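DUF917 domain-containing protein (Chromobacterium violaceum, PDB 2O3I) is of unknown function but belongs to the DUF917 (S-Me-THD-like) family, with an N-terminal and a C-terminal domain of that family in one chain. Local coordinates at residues 15-20 against 228-233; 83-88 against 120-124; 101-105 against 126-130; 317-323 against 354-360. The protein carries 2 engineered substitutions. All blocks are in the same frame, centred on the assembly; numbering follows the deposited sequence.

Contact 1 of 4, residues 15-20 against 228-233; sequences QGACFF and RALKLG
F20 lies under the flat guanidinium of R228: CZ of R228 stands 3.9 Å from the centroid of the F20 ring, 19° off the ring normal, and the two planes are inclined by 24°, a cation-pi stack. R228 reaches it with chi1 p and chi2 and chi3 t, and its CD adds a CH-pi contact at 4.0 Å from the same centroid. F20, chi1 m, is the first residue past helix 10-19; its ring lies across residues 228-233, with A229 CA at its edge, 3.9 Å from F20 CE2. Both backbones are otherwise helical; the axes of 15-19 and 228-233 cross at 109° and approach to 7.2 Å. Such closeness illustrates glycine-mediated helix packing: G16 CA and G233 CA are 4.1 Å apart, and G16 CA makes a nearly linear CA-H...O contact of 3.2 Å with A229 O. A beta carbon on G16 would fall 1.7 Å from that oxygen. The crossing joins the N-terminal and C-terminal family regions, 208 residues apart in sequence. A17 CB meets A229 CB at 4.1 Å. L232, with chi1 t and chi2 p, puts CD2 3.6 Å from both F19 CD2 and F20 CE2, while F19 takes chi1 t. M247 of helix 244-255 packs against both F19 and L232.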
# COMPACT_ATOMS: atom_id res chain seq x y z
N GLN A 15 -20.07 11.07 -23.99
CA GLN A 15 -19.74 12.32 -24.67
C GLN A 15 -20.04 13.50 -23.77
O GLN A 15 -19.20 14.38 -23.57
CB GLN A 15 -20.55 12.47 -25.96
CG GLN A 15 -20.18 11.50 -27.07
CD GLN A 15 -19.82 12.22 -28.36
OE1 GLN A 15 -19.95 11.66 -29.45
NE2 GLN A 15 -19.34 13.45 -28.24
N GLY A 16 -21.26 13.52 -23.24
CA GLY A 16 -21.68 14.60 -22.37
C GLY A 16 -20.85 14.64 -21.10
O GLY A 16 -20.43 15.71 -20.67
N ALA A 17 -20.60 13.46 -20.53
CA ALA A 17 -19.82 13.34 -19.30
C ALA A 17 -18.39 13.82 -19.51
O ALA A 17 -17.77 14.36 -18.58
CB ALA A 17 -19.82 11.88 -18.80
N CYS A 18 -17.86 13.61 -20.71
CA CYS A 18 -16.51 14.03 -21.05
C CYS A 18 -16.45 15.56 -20.97
O CYS A 18 -15.51 16.12 -20.39
CB CYS A 18 -16.14 13.56 -22.47
SG CYS A 18 -14.49 14.10 -23.07
N PHE A 19 -17.44 16.23 -21.54
CA PHE A 19 -17.47 17.69 -21.49
C PHE A 19 -17.61 18.18 -20.05
O PHE A 19 -17.02 19.19 -19.68
CB PHE A 19 -18.62 18.24 -22.35
CG PHE A 19 -18.65 19.74 -22.43
CD1 PHE A 19 -17.71 20.42 -23.20
CD2 PHE A 19 -19.56 20.47 -21.68
CE1 PHE A 19 -17.69 21.82 -23.22
CE2 PHE A 19 -19.55 21.87 -21.69
CZ PHE A 19 -18.61 22.54 -22.46
N PHE A 20 -18.38 17.47 -19.23
CA PHE A 20 -18.55 17.88 -17.83
C PHE A 20 -17.39 17.37 -16.97
O PHE A 20 -17.37 17.59 -15.75
CB PHE A 20 -19.88 17.35 -17.26
CG PHE A 20 -21.11 18.05 -17.80
CD1 PHE A 20 -21.27 19.42 -17.62
CD2 PHE A 20 -22.09 17.34 -18.50
CE1 PHE A 20 -22.39 20.09 -18.14
CE2 PHE A 20 -23.21 18.00 -19.02
CZ PHE A 20 -23.36 19.37 -18.84
N ARG A 228 -28.02 14.90 -17.00
CA ARG A 228 -27.63 16.07 -17.77
C ARG A 228 -26.49 15.69 -18.73
O ARG A 228 -26.38 16.25 -19.82
CB ARG A 228 -27.21 17.22 -16.85
CG ARG A 228 -25.92 16.97 -16.14
CD ARG A 228 -25.25 18.27 -15.71
NE ARG A 228 -23.86 17.97 -15.38
CZ ARG A 228 -23.11 18.70 -14.57
NH1 ARG A 228 -23.60 19.79 -14.00
NH2 ARG A 228 -21.87 18.31 -14.31
N ALA A 229 -25.65 14.75 -18.32
CA ALA A 229 -24.56 14.31 -19.19
C ALA A 229 -25.16 13.64 -20.42
O ALA A 229 -24.67 13.82 -21.54
CB ALA A 229 -23.65 13.34 -18.46
N LEU A 230 -26.23 12.87 -20.21
CA LEU A 230 -26.91 12.17 -21.29
C LEU A 230 -27.64 13.13 -22.24
O LEU A 230 -27.63 12.94 -23.46
CB LEU A 230 -27.90 11.15 -20.71
CG LEU A 230 -28.76 10.39 -21.73
CD1 LEU A 230 -27.88 9.51 -22.62
CD2 LEU A 230 -29.80 9.54 -20.98
N LYS A 231 -28.28 14.15 -21.68
CA LYS A 231 -29.01 15.10 -22.50
C LYS A 231 -28.06 15.88 -23.41
O LYS A 231 -28.36 16.11 -24.58
CB LYS A 231 -29.82 16.06 -21.62
CG LYS A 231 -30.67 17.04 -22.42
CD LYS A 231 -31.62 17.83 -21.53
CE LYS A 231 -32.40 18.85 -22.34
NZ LYS A 231 -33.22 19.72 -21.44
N LEU A 232 -26.91 16.29 -22.87
CA LEU A 232 -25.94 17.03 -23.67
C LEU A 232 -25.34 16.13 -24.74
O LEU A 232 -25.17 16.54 -25.90
CB LEU A 232 -24.82 17.59 -22.78
CG LEU A 232 -23.56 18.09 -23.50
CD1 LEU A 232 -23.93 19.24 -24.43
CD2 LEU A 232 -22.52 18.55 -22.48
N GLY A 233 -25.03 14.90 -24.34
CA GLY A 233 -24.45 13.94 -25.26
C GLY A 233 -25.35 13.67 -26.45
O GLY A 233 -24.88 13.58 -27.58

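Contact 2 of 4, residues 83-88 against 120-124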
# COMPACT_ATOMS: atom_id res chain seq x y z
N PRO A 83 -13.82 -3.48 -11.38
CA PRO A 83 -14.90 -2.80 -10.65
C PRO A 83 -16.00 -3.77 -10.21
O PRO A 83 -16.52 -3.66 -9.10
CB PRO A 83 -15.40 -1.78 -11.67
CG PRO A 83 -14.15 -1.41 -12.40
CD PRO A 83 -13.50 -2.76 -12.62
N VAL A 84 -16.36 -4.70 -11.07
CA VAL A 84 -17.38 -5.68 -10.74
C VAL A 84 -16.93 -6.49 -9.52
O VAL A 84 -17.68 -6.70 -8.56
CB VAL A 84 -17.64 -6.64 -11.92
CG1 VAL A 84 -18.49 -7.82 -11.47
CG2 VAL A 84 -18.35 -5.91 -13.05
N GLU A 85 -15.67 -6.93 -9.54
CA GLU A 85 -15.14 -7.71 -8.44
C GLU A 85 -15.04 -6.90 -7.14
O GLU A 85 -15.27 -7.42 -6.05
CB GLU A 85 -13.76 -8.27 -8.81
CG GLU A 85 -13.37 -9.49 -8.01
CD GLU A 85 -14.26 -10.68 -8.30
OE1 GLU A 85 -14.65 -11.38 -7.34
OE2 GLU A 85 -14.55 -10.93 -9.49
N ALA A 86 -14.70 -5.61 -7.27
CA ALA A 86 -14.58 -4.73 -6.10
C ALA A 86 -15.96 -4.49 -5.47
O ALA A 86 -16.12 -4.53 -4.25
CB ALA A 86 -13.95 -3.38 -6.50
N ALA A 87 -16.95 -4.24 -6.33
CA ALA A 87 -18.31 -4.00 -5.86
C ALA A 87 -18.87 -5.27 -5.20
O ALA A 87 -19.68 -5.19 -4.28
CB ALA A 87 -19.20 -3.56 -7.04
N LEU A 88 -18.44 -6.43 -5.68
CA LEU A 88 -18.90 -7.70 -5.10
C LEU A 88 -18.31 -7.89 -3.70
O LEU A 88 -18.95 -8.46 -2.81
CB LEU A 88 -18.48 -8.88 -5.99
CG LEU A 88 -19.47 -9.24 -7.10
CD1 LEU A 88 -18.83 -10.28 -8.04
CD2 LEU A 88 -20.76 -9.78 -6.47
N VAL A 120 -21.40 -2.01 -14.02
CA VAL A 120 -21.35 -2.77 -12.79
C VAL A 120 -22.77 -3.05 -12.26
O VAL A 120 -23.07 -4.17 -11.83
CB VAL A 120 -20.53 -2.03 -11.71
CG1 VAL A 120 -20.68 -2.74 -10.37
CG2 VAL A 120 -19.06 -1.98 -12.12
N ALA A 121 -23.63 -2.04 -12.31
CA ALA A 121 -25.01 -2.18 -11.85
C ALA A 121 -25.74 -3.24 -12.69
O ALA A 121 -26.45 -4.09 -12.15
CB ALA A 121 -25.74 -0.84 -11.94
N ALA A 122 -25.57 -3.18 -14.00
CA ALA A 122 -26.20 -4.13 -14.91
C ALA A 122 -25.73 -5.54 -14.60
O ALA A 122 -26.50 -6.49 -14.65
CB ALA A 122 -25.86 -3.78 -16.35
N LYS A 123 -24.45 -5.66 -14.29
CA LYS A 123 -23.83 -6.94 -13.98
C LYS A 123 -24.27 -7.53 -12.64
O LYS A 123 -24.44 -8.74 -12.51
CB LYS A 123 -22.31 -6.78 -14.00
CG LYS A 123 -21.53 -8.02 -13.58
CD LYS A 123 -21.69 -9.17 -14.57
CE LYS A 123 -20.78 -10.35 -14.23
NZ LYS A 123 -21.01 -11.47 -15.16
N LEU A 124 -24.46 -6.68 -11.64
CA LEU A 124 -24.83 -7.15 -10.31
C LEU A 124 -26.30 -6.98 -9.95
O LEU A 124 -26.73 -7.38 -8.86
CB LEU A 124 -23.97 -6.46 -9.26
CG LEU A 124 -22.46 -6.63 -9.46
CD1 LEU A 124 -21.73 -5.95 -8.32
CD2 LEU A 124 -22.10 -8.10 -9.51
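Where two helices stand 9.8 Å apart, the gap has to be filled by side chains, and here the filling is entirely aliphatic. The segments 83-88 and 120-124 cross at -61°, and no hydrogen bond links them. V120, chi1 t, directs its two methyls to different partners: CG2 lies 3.7 Å from P83 CB and 4.1 Å from V84 CG2, whereas CG1 touches A87 CB at 3.7 Å. L124 takes the m,t rotamer, which extends it across the gap so that CD1 rests 3.7 Å from A87 CB and CD2 lies 3.7 Å from L88 CD2. L88 has chi1 m and chi2 t, and its tip reaches L124 although its CA-to-CB bond points sideways. V84, also t, sets CG1 3.7 Å from K123 CG and 4.1 Å from L124 CD2. K123 bends at chi2, which is p, and then runs extended; its aliphatic part packs here while NZ leads away to hydrogen-bond the carbonyl of Y43 and to make a cation-pi contact with that residue's ring. P83 also touches V65 and Y67 of strand 61-69, and V120 touches V104 of strand 101-105, so the pair forms a helical layer packed on a beta-sheet, as in alpha/beta folds.

Contact 3 of 4, residues 101-105 against 126-130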
# COMPACT_ATOMS: atom_id res chain seq x y z
N LEU A 101 -26.55 -4.50 -0.52
CA LEU A 101 -25.97 -3.52 -1.44
C LEU A 101 -26.98 -3.44 -2.57
O LEU A 101 -27.32 -4.46 -3.18
CB LEU A 101 -24.62 -4.02 -1.97
CG LEU A 101 -23.60 -3.09 -2.65
CD1 LEU A 101 -23.30 -3.61 -4.04
CD2 LEU A 101 -24.09 -1.66 -2.71
N ALA A 102 -27.49 -2.24 -2.84
CA ALA A 102 -28.48 -2.06 -3.91
C ALA A 102 -28.13 -0.94 -4.88
O ALA A 102 -28.76 -0.78 -5.93
CB ALA A 102 -29.86 -1.79 -3.29
N TYR A 103 -27.12 -0.14 -4.54
CA TYR A 103 -26.77 0.95 -5.43
C TYR A 103 -25.28 1.18 -5.60
O TYR A 103 -24.48 0.89 -4.70
CB TYR A 103 -27.43 2.24 -4.92
CG TYR A 103 -28.90 2.12 -4.60
CD1 TYR A 103 -29.34 2.03 -3.27
CD2 TYR A 103 -29.86 2.10 -5.61
CE1 TYR A 103 -30.70 1.92 -2.96
CE2 TYR A 103 -31.23 1.99 -5.31
CZ TYR A 103 -31.64 1.90 -3.98
OH TYR A 103 -32.99 1.78 -3.68
N VAL A 104 -24.92 1.67 -6.77
CA VAL A 104 -23.53 2.02 -7.08
C VAL A 104 -23.60 3.48 -7.51
O VAL A 104 -24.67 3.98 -7.84
CB VAL A 104 -22.93 1.18 -8.24
CG1 VAL A 104 -22.56 -0.19 -7.73
CG2 VAL A 104 -23.93 1.08 -9.38
N VAL A 105 -22.47 4.17 -7.48
CA VAL A 105 -22.46 5.57 -7.88
C VAL A 105 -21.07 5.96 -8.38
O VAL A 105 -20.05 5.57 -7.80
CB VAL A 105 -22.92 6.48 -6.69
CG1 VAL A 105 -21.97 6.33 -5.51
CG2 VAL A 105 -23.01 7.94 -7.14
N LEU A 126 -27.91 -4.00 -9.70
CA LEU A 126 -28.05 -2.84 -8.82
C LEU A 126 -28.56 -1.65 -9.61
O LEU A 126 -28.76 -1.73 -10.82
CB LEU A 126 -26.70 -2.48 -8.19
CG LEU A 126 -25.88 -3.63 -7.61
CD1 LEU A 126 -24.51 -3.12 -7.21
CD2 LEU A 126 -26.59 -4.24 -6.41
N ALA A 127 -28.77 -0.54 -8.92
CA ALA A 127 -29.21 0.68 -9.58
C ALA A 127 -28.12 1.73 -9.39
O ALA A 127 -27.49 1.80 -8.33
CB ALA A 127 -30.53 1.17 -8.98
N VAL A 128 -27.87 2.52 -10.43
CA VAL A 128 -26.86 3.57 -10.37
C VAL A 128 -27.57 4.86 -9.97
O VAL A 128 -28.67 5.15 -10.45
CB VAL A 128 -26.17 3.74 -11.75
CG1 VAL A 128 -27.21 3.94 -12.83
CG2 VAL A 128 -25.20 4.91 -11.71
N VAL A 129 -26.95 5.63 -9.08
CA VAL A 129 -27.54 6.88 -8.63
C VAL A 129 -27.27 8.01 -9.62
O VAL A 129 -26.16 8.12 -10.13
CB VAL A 129 -27.00 7.25 -7.24
CG1 VAL A 129 -27.58 8.58 -6.77
CG2 VAL A 129 -27.34 6.14 -6.25
N ASP A 130 -28.28 8.82 -9.90
CA ASP A 130 -28.13 9.94 -10.83
C ASP A 130 -27.46 11.05 -10.06
O ASP A 130 -28.11 12.00 -9.61
CB ASP A 130 -29.50 10.40 -11.36
CG ASP A 130 -29.39 11.43 -12.50
OD1 ASP A 130 -28.26 11.72 -12.94
OD2 ASP A 130 -30.43 11.94 -12.96
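Strands 101-105 and 127-129 run parallel, their short axes 4.7 Å apart at closest approach and twisted by -44°. They are the two strands of a beta-alpha-beta unit whose crossover is helix 111-124, and they lie side by side within a mixed sheet. Y103 pairs with A127 and V104 with V128, at CA-CA distances of 4.8 and 4.9 Å. V104 uses both of its main-chain polar atoms across the pair: V104 N donates to A127 O at 3.0 Å, and V104 O accepts from V129 N at 3.1 Å. Before it, A127 N donates to A102 O at 3.0 Å. This staggered pattern is characteristic of parallel strands. Outward, Y103 and V105 continue the bonding to strand 61-69, and V128 to R50 of strand 49-52, which makes both strands interior.

Y103 and A127 share one face of the sheet, and the tyrosine turns its ring edge to the alanine, CD2 to CB 3.6 Å; its hydroxyl is hydrogen-bonded to the backbone nitrogen of D59. V104 and V128 share the other face, towards which helix 111-124 packs. L126, just before its strand, bridges to L101 and V104, its CD1 lying 3.4 Å from L101 CD1 and 3.6 Å from V104 CG1. At the far end of the pair, V105 CG2 sits 4.1 Å from V129 CB.

Contact 4 of 4, residues 317-323 against 354-360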
# COMPACT_ATOMS: atom_id res chain seq x y z
N PRO A 317 -12.56 25.31 -8.42
CA PRO A 317 -13.53 24.30 -8.84
C PRO A 317 -14.23 24.49 -10.18
O PRO A 317 -14.83 23.56 -10.70
CB PRO A 317 -14.52 24.28 -7.67
CG PRO A 317 -14.51 25.70 -7.21
CD PRO A 317 -13.03 26.02 -7.21
N ASP A 318 -14.18 25.69 -10.74
CA ASP A 318 -14.82 25.90 -12.03
C ASP A 318 -14.24 24.94 -13.06
O ASP A 318 -13.02 24.74 -13.12
CB ASP A 318 -14.63 27.34 -12.54
CG ASP A 318 -15.41 28.36 -11.72
OD1 ASP A 318 -16.38 27.98 -11.04
OD2 ASP A 318 -15.05 29.56 -11.78
N ALA A 319 -15.11 24.33 -13.85
CA ALA A 319 -14.67 23.40 -14.88
C ALA A 319 -14.11 24.17 -16.07
O ALA A 319 -14.54 25.28 -16.37
CB ALA A 319 -15.82 22.52 -15.32
N ILE A 320 -13.15 23.56 -16.75
CA ILE A 320 -12.51 24.14 -17.92
C ILE A 320 -12.63 23.05 -18.96
O ILE A 320 -12.13 21.94 -18.76
CB ILE A 320 -11.03 24.47 -17.62
CG1 ILE A 320 -10.97 25.62 -16.61
CG2 ILE A 320 -10.30 24.82 -18.90
CD1 ILE A 320 -9.62 25.79 -15.94
N SER A 321 -13.31 23.36 -20.06
CA SER A 321 -13.51 22.36 -21.11
C SER A 321 -13.32 22.90 -22.51
O SER A 321 -13.62 24.05 -22.80
CB SER A 321 -14.92 21.76 -21.00
OG SER A 321 -15.07 21.07 -19.77
N TYR A 322 -12.84 22.03 -23.39
CA TYR A 322 -12.60 22.39 -24.77
C TYR A 322 -13.84 22.14 -25.62
O TYR A 322 -14.71 21.33 -25.26
CB TYR A 322 -11.46 21.56 -25.36
CG TYR A 322 -10.22 21.47 -24.51
CD1 TYR A 322 -9.45 22.60 -24.23
CD2 TYR A 322 -9.81 20.24 -23.98
CE1 TYR A 322 -8.31 22.51 -23.44
CE2 TYR A 322 -8.67 20.14 -23.19
CZ TYR A 322 -7.93 21.28 -22.92
OH TYR A 322 -6.82 21.19 -22.12
N PHE A 323 -13.92 22.86 -26.73
CA PHE A 323 -14.97 22.67 -27.70
C PHE A 323 -14.34 22.87 -29.06
O PHE A 323 -13.91 23.97 -29.42
CB PHE A 323 -16.16 23.62 -27.52
CG PHE A 323 -17.30 23.29 -28.45
CD1 PHE A 323 -17.29 23.72 -29.78
CD2 PHE A 323 -18.32 22.44 -28.03
CE1 PHE A 323 -18.27 23.29 -30.68
CE2 PHE A 323 -19.31 22.00 -28.93
CZ PHE A 323 -19.28 22.43 -30.26
N ALA A 354 -12.12 25.97 -28.73
CA ALA A 354 -12.39 27.00 -27.75
C ALA A 354 -12.24 26.42 -26.35
O ALA A 354 -12.23 25.20 -26.16
CB ALA A 354 -13.79 27.54 -27.93
N VAL A 355 -12.13 27.31 -25.37
CA VAL A 355 -12.00 26.91 -23.98
C VAL A 355 -13.19 27.53 -23.25
O VAL A 355 -13.38 28.75 -23.26
CB VAL A 355 -10.69 27.44 -23.36
CG1 VAL A 355 -10.59 26.97 -21.91
CG2 VAL A 355 -9.49 26.95 -24.17
N ILE A 356 -14.00 26.67 -22.64
CA ILE A 356 -15.18 27.10 -21.91
C ILE A 356 -15.06 26.80 -20.42
O ILE A 356 -14.59 25.74 -20.03
CB ILE A 356 -16.45 26.42 -22.47
CG1 ILE A 356 -16.70 26.90 -23.90
CG2 ILE A 356 -17.66 26.73 -21.59
CD1 ILE A 356 -17.86 26.21 -24.60
N ALA A 357 -15.48 27.76 -19.61
CA ALA A 357 -15.45 27.58 -18.17
C ALA A 357 -16.89 27.39 -17.70
O ALA A 357 -17.80 28.05 -18.19
CB ALA A 357 -14.84 28.80 -17.49
N LEU A 358 -17.09 26.46 -16.79
CA LEU A 358 -18.41 26.20 -16.25
C LEU A 358 -18.35 26.52 -14.76
O LEU A 358 -17.44 26.07 -14.04
CB LEU A 358 -18.81 24.74 -16.46
CG LEU A 358 -18.82 24.19 -17.89
CD1 LEU A 358 -19.14 22.69 -17.86
CD2 LEU A 358 -19.84 24.95 -18.74
N PRO A 359 -19.29 27.33 -14.27
CA PRO A 359 -19.26 27.64 -12.84
C PRO A 359 -19.41 26.38 -12.00
O PRO A 359 -20.26 25.53 -12.27
CB PRO A 359 -20.43 28.63 -12.68
CG PRO A 359 -21.33 28.31 -13.86
CD PRO A 359 -20.35 28.08 -14.97
N ALA A 360 -18.57 26.25 -10.99
CA ALA A 360 -18.62 25.08 -10.13
C ALA A 360 -19.98 24.98 -9.45
O ALA A 360 -20.63 26.00 -9.21
CB ALA A 360 -17.53 25.15 -9.08
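Regular antiparallel pairing satisfies the backbone two bonds at a time, as residues 319-323 and 354-358 demonstrate. A319 N gives to L358 O at 2.9 Å and L358 N to A319 O at 2.8 Å; S321 N to I356 O and I356 N to S321 O both measure 2.7 Å; F323 N to A354 O is 2.9 Å and A354 N to F323 O 2.8 Å. Between these hydrogen-bonded pairs come the non-hydrogen-bonded pairs I320 with A357 and Y322 with V355; of these residues, I320 N donates to the S22 hydroxyl, while the backbone of V355 bonds to L262 and F263 and that of A357 to K260. Beyond the strands, D318 OD1 takes up A360 N at 2.8 Å and also pairs with the Y386 hydroxyl; OD2 accepts from V389 N. S321 OG bonds to F19 O, and Y322 OH to N334. On the face of I320, Y322, V355 and A357, I320 CG2 packs 3.7 Å from V355 CG1. I320, Y322 and V355 look to strands 283-287 and 301-306 of the same curled antiparallel sheet, whereas F323, A354, I356 and L358 on the opposite face lie against helix 244-255.

Contacts 1, 3 and 4 are buried, whereas contact 2 is only partly so. Contacts 2 and 3 belong to the helical layer and the sheet beneath it in the N-terminal family region: their centres are 10 Å apart, A121 O probably accepts a hydrogen bond from L126 N, and helix 111-124 serves contact 2 while linking the strands of contact 3. Contact 4 lies in the C-terminal region, about 32 Å from contact 2 between centres. Contact 1 bridges the two regions and touches contact 4, through F19 O to S321 OG and through both phenylalanines on L358. Chemistry follows place: main-chain hydrogen bonds hold the strand pairs, whereas the helix pairs rely on aliphatic filling in contact 2, and on close glycine packing plus a cation-pi stack in contact 1.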